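Local coordinates for protein esterase (Uncultured bacterium, PDB 5EGN) that degrades N-acyl homoserine lactones, the signals of bacterial quorum sensing, and is classed as a carboxylesterase of the alpha/beta hydrolase fold, at residues Asp74-Ala77 / Val78-Leu82; Ala99-Leu102 / Asn103-Pro107. The protein carries 2 engineered substitutions. All coordinates share one frame; numbering follows the deposited sequence.

Contact 1: residues Asp74-Ala77 / Val78-Leu82; sequences DVVA and VLDAL
Ala77 O accepts the amide of Ala81 at 2.9 Å from N to O, in a nearly straight bond with an N-H...O angle of 165°. The three preceding carbonyls repeat the alpha-helical i to i+4 pattern, from Val78 N to Asp74 O, from Leu79 N to Val75 O and from Asp80 N to Val76 O. The Asp80 bond is the most bent of the four, with an N-H...O angle of 141°. Two i to i+4 side-chain pairs follow, on adjacent flanks of helix 68-81. Val75 CG1 packs against Leu79 CD1 at 4.2 Å, a loose apolar contact, and Leu79 also touches Val84. Val76 and Asp80 run alongside each other and point the same way, bringing OD2 of Asp80 to 3.7 Å from CG1 of Val76. CG of Asp80 lies beside its own backbone N (chi1 -75°), which folds the carboxylate back along the helix and sets it next to Val76 O, another acceptor; the salt bridge from OD1 to Arg109 NH1 probably offsets this. Six residues earlier, the CB of Asp74 points away from 78-82, and its OD2 forms a salt bridge with Arg54 NE. Val78 faces the sheet, where it meets Val4, Tyr13, Ile49 and Ile51, and so seats the helix on strands 3-6, 9-16 and 47-51 of the alpha/beta hydrolase sheet. The helix is thus amphipathic: the valines and Leu79 supply the apolar surface, and Asp80 lies on the exposed side, whereas Asp74 is a buried charge. Each carboxylate is matched by an arginine outside the helix, and the burial of Asp74 probably depends on that pairing.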
loop_
_atom_site.group_PDB
_atom_site.type_symbol
_atom_site.label_atom_id
_atom_site.label_comp_id
_atom_site.label_asym_id
_atom_site.label_seq_id
_atom_site.Cartn_x
_atom_site.Cartn_y
_atom_site.Cartn_z
ATOM N N ASP A 74 -18.471 -5.256 11.176
ATOM C CA ASP A 74 -17.723 -5.663 9.984
ATOM C C ASP A 74 -16.404 -6.328 10.387
ATOM O O ASP A 74 -16.045 -7.405 9.879
ATOM C CB ASP A 74 -17.461 -4.464 9.067
ATOM C CG ASP A 74 -18.735 -3.891 8.469
ATOM O OD1 ASP A 74 -19.744 -4.622 8.399
ATOM O OD2 ASP A 74 -18.722 -2.712 8.055
ATOM N N VAL A 75 -15.690 -5.685 11.309
ATOM C CA VAL A 75 -14.451 -6.251 11.842
ATOM C C VAL A 75 -14.678 -7.638 12.451
ATOM O O VAL A 75 -13.905 -8.568 12.203
ATOM C CB VAL A 75 -13.814 -5.335 12.909
ATOM C CG1 VAL A 75 -12.535 -5.960 13.449
ATOM C CG2 VAL A 75 -13.531 -3.958 12.332
ATOM N N VAL A 76 -15.743 -7.776 13.239
ATOM C CA VAL A 76 -16.063 -9.055 13.871
ATOM C C VAL A 76 -16.368 -10.119 12.818
ATOM O O VAL A 76 -16.027 -11.286 12.993
ATOM C CB VAL A 76 -17.259 -8.933 14.847
ATOM C CG1 VAL A 76 -17.623 -10.293 15.428
ATOM C CG2 VAL A 76 -16.932 -7.965 15.966
ATOM N N ALA A 77 -17.001 -9.710 11.721
ATOM C CA ALA A 77 -17.255 -10.618 10.605
ATOM C C ALA A 77 -15.940 -11.129 10.033
ATOM O O ALA A 77 -15.771 -12.334 9.806
ATOM C CB ALA A 77 -18.069 -9.929 9.526
ATOM N N VAL A 78 -15.007 -10.206 9.806
ATOM C CA VAL A 78 -13.685 -10.585 9.312
ATOM C C VAL A 78 -12.996 -11.571 10.260
ATOM O O VAL A 78 -12.451 -12.586 9.821
ATOM C CB VAL A 78 -12.784 -9.354 9.110
ATOM C CG1 VAL A 78 -11.380 -9.783 8.702
ATOM C CG2 VAL A 78 -13.388 -8.426 8.066
ATOM N N LEU A 79 -13.037 -11.279 11.557
ATOM C CA LEU A 79 -12.417 -12.150 12.555
ATOM C C LEU A 79 -13.091 -13.520 12.614
ATOM O O LEU A 79 -12.443 -14.530 12.893
ATOM C CB LEU A 79 -12.453 -11.489 13.933
ATOM C CG LEU A 79 -11.584 -10.238 14.094
ATOM C CD1 LEU A 79 -11.788 -9.607 15.464
ATOM C CD2 LEU A 79 -10.119 -10.571 13.862
ATOM N N ASP A 80 -14.392 -13.545 12.345
ATOM C CA ASP A 80 -15.162 -14.781 12.350
ATOM C C ASP A 80 -14.786 -15.664 11.168
ATOM O O ASP A 80 -14.594 -16.870 11.324
ATOM C CB ASP A 80 -16.663 -14.482 12.329
ATOM C CG ASP A 80 -17.182 -14.007 13.672
ATOM O OD1 ASP A 80 -16.472 -14.191 14.681
ATOM O OD2 ASP A 80 -18.303 -13.456 13.722
ATOM N N ALA A 81 -14.684 -15.061 9.987
ATOM C CA ALA A 81 -14.278 -15.804 8.800
ATOM C C ALA A 81 -12.847 -16.313 8.941
ATOM O O ALA A 81 -12.505 -17.381 8.439
ATOM C CB ALA A 81 -14.414 -14.939 7.555
ATOM N N LEU A 82 -12.019 -15.543 9.641
ATOM C CA LEU A 82 -10.616 -15.892 9.835
ATOM C C LEU A 82 -10.409 -16.773 11.066
ATOM O O LEU A 82 -9.273 -17.098 11.413
ATOM C CB LEU A 82 -9.765 -14.624 9.947
ATOM C CG LEU A 82 -9.509 -13.834 8.659
ATOM C CD1 LEU A 82 -8.786 -12.534 8.960
ATOM C CD2 LEU A 82 -8.715 -14.667 7.660
#

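Contact 2: residues Ala99-Leu102 / Asn103-Pro107; sequences AMQL and NLDHP
Asn103 curls back along its own helix to meet Ala99, with ND2 at 2.9 Å from Ala99 O in an almost straight bond (N-H...O 171°). The backbone N of Asn103 takes the same oxygen, also at 2.9 Å, so Ala99 O is gripped by two donors that come from opposite faces of its carbonyl plane. The side-chain donor stands above that plane, whereas the oxygen lies close to the plane of the Asn103 amide. A chi1 of -89° swings the amide back over the preceding turn, and ND2 also bonds Asn113 OD1. This links helix 94-105 to strand 110-116 within the beta-alpha-beta unit begun by strand 87-92; the helix starts within a GxSxG sequence, consistent with the nucleophile elbow of alpha/beta hydrolases. A leucine in place of Asn103 would probably leave Ala99 O with its main-chain donor alone and Asn113 without its amide partner. Two residues along, Gln101 slants across Asp105, their amide and carboxylate planes 42° apart, and Gln101 NE2 makes a weak hydrogen bond of 3.4 Å to Asp105 OD2. The Gln101 chain bends at its second torsion to present this amide, whose OE1 takes the firmer bond from Trp193 NE1. Leu104 fits beside it, its CD2 4.0 Å from Gln101 NE2. Leu102 extends instead toward Phe89 and Val110, while its CD2 lies 3.8 Å from His106 O. His106 N closes the last turn on Leu102 O at 2.8 Å, just where the chain leaves helical geometry before Pro107.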
loop_
_atom_site.group_PDB
_atom_site.type_symbol
_atom_site.label_atom_id
_atom_site.label_comp_id
_atom_site.label_asym_id
_atom_site.label_seq_id
_atom_site.Cartn_x
_atom_site.Cartn_y
_atom_site.Cartn_z
ATOM N N ALA A 99 -11.998 0.343 17.127
ATOM C CA ALA A 99 -11.352 -0.518 18.111
ATOM C C ALA A 99 -11.956 -0.342 19.506
ATOM O O ALA A 99 -12.181 -1.320 20.221
ATOM C CB ALA A 99 -9.854 -0.247 18.147
ATOM N N MET A 100 -12.215 0.905 19.890
ATOM C CA MET A 100 -12.795 1.194 21.201
ATOM C C MET A 100 -14.214 0.632 21.319
ATOM O O MET A 100 -14.562 -0.011 22.319
ATOM C CB MET A 100 -12.793 2.702 21.467
ATOM C CG MET A 100 -11.414 3.263 21.797
ATOM S SD MET A 100 -11.410 4.996 22.303
ATOM C CE MET A 100 -11.613 5.819 20.725
ATOM N N GLN A 101 -15.021 0.874 20.292
ATOM C CA GLN A 101 -16.363 0.310 20.215
ATOM C C GLN A 101 -16.300 -1.212 20.298
ATOM O O GLN A 101 -17.165 -1.853 20.898
ATOM C CB GLN A 101 -17.054 0.742 18.921
ATOM C CG GLN A 101 -18.553 0.548 18.933
ATOM C CD GLN A 101 -19.230 1.399 19.984
ATOM O OE1 GLN A 101 -19.098 2.622 19.987
ATOM N NE2 GLN A 101 -19.947 0.754 20.895
ATOM N N LEU A 102 -15.262 -1.780 19.693
ATOM C CA LEU A 102 -15.052 -3.221 19.715
ATOM C C LEU A 102 -14.733 -3.698 21.129
ATOM O O LEU A 102 -15.142 -4.787 21.526
ATOM C CB LEU A 102 -13.930 -3.609 18.747
ATOM C CG LEU A 102 -13.802 -5.079 18.339
ATOM C CD1 LEU A 102 -13.231 -5.176 16.937
ATOM C CD2 LEU A 102 -12.928 -5.848 19.314
ATOM N N ASN A 103 -13.999 -2.885 21.882
ATOM C CA ASN A 103 -13.731 -3.187 23.286
ATOM C C ASN A 103 -15.006 -3.117 24.116
ATOM O O ASN A 103 -15.165 -3.846 25.097
ATOM C CB ASN A 103 -12.686 -2.229 23.859
ATOM C CG ASN A 103 -11.270 -2.727 23.664
ATOM O OD1 ASN A 103 -10.628 -3.192 24.606
ATOM N ND2 ASN A 103 -10.774 -2.639 22.435
ATOM N N LEU A 104 -15.912 -2.233 23.712
ATOM C CA LEU A 104 -17.188 -2.077 24.404
ATOM C C LEU A 104 -18.134 -3.254 24.164
ATOM O O LEU A 104 -18.696 -3.806 25.110
ATOM C CB LEU A 104 -17.863 -0.771 23.976
ATOM C CG LEU A 104 -17.729 0.404 24.946
ATOM C CD1 LEU A 104 -16.303 0.526 25.436
ATOM C CD2 LEU A 104 -18.182 1.704 24.299
ATOM N N ASP A 105 -18.303 -3.635 22.901
ATOM C CA ASP A 105 -19.282 -4.659 22.539
ATOM C C ASP A 105 -18.704 -6.072 22.499
ATOM O O ASP A 105 -19.426 -7.045 22.717
ATOM C CB ASP A 105 -19.908 -4.332 21.182
ATOM C CG ASP A 105 -20.671 -3.025 21.192
ATOM O OD1 ASP A 105 -21.116 -2.604 22.281
ATOM O OD2 ASP A 105 -20.830 -2.420 20.112
ATOM N N HIS A 106 -17.412 -6.190 22.214
ATOM C CA HIS A 106 -16.777 -7.504 22.146
ATOM C C HIS A 106 -15.447 -7.547 22.894
ATOM O O HIS A 106 -14.395 -7.715 22.278
ATOM C CB HIS A 106 -16.559 -7.916 20.687
ATOM C CG HIS A 106 -17.795 -7.847 19.847
ATOM N ND1 HIS A 106 -18.275 -6.666 19.325
ATOM C CD2 HIS A 106 -18.653 -8.814 19.441
ATOM C CE1 HIS A 106 -19.373 -6.906 18.633
ATOM N NE2 HIS A 106 -19.625 -8.202 18.687
ATOM N N PRO A 107 -15.488 -7.411 24.229
ATOM C CA PRO A 107 -14.251 -7.441 25.016
ATOM C C PRO A 107 -13.602 -8.821 25.000
ATOM O O PRO A 107 -12.423 -8.961 25.321
ATOM C CB PRO A 107 -14.725 -7.075 26.424
ATOM C CG PRO A 107 -16.138 -7.542 26.467
ATOM C CD PRO A 107 -16.682 -7.301 25.086
#

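Contact 1 and contact 2 each cover the last turns of helices 68-81 and 94-105, neighbours in the alpha/beta hydrolase fold, with centres about 14 Å apart. They meet through side-chain packing: Val75 CG1 touches Leu102 CD1 at 3.6 Å, and Val76 CG2 packs on the His106 ring at CE1, 3.8 Å away. Contact 1 is the more buried; contact 2 is partly buried, with Asp105 and Pro107 exposed. The chemistry differs. In contact 1 the side-chain charges leave the helix for arginines, whereas in contact 2 amide side chains bond within the helix as well as to its surroundings, and the helix packs on strands 87-92 and 110-116.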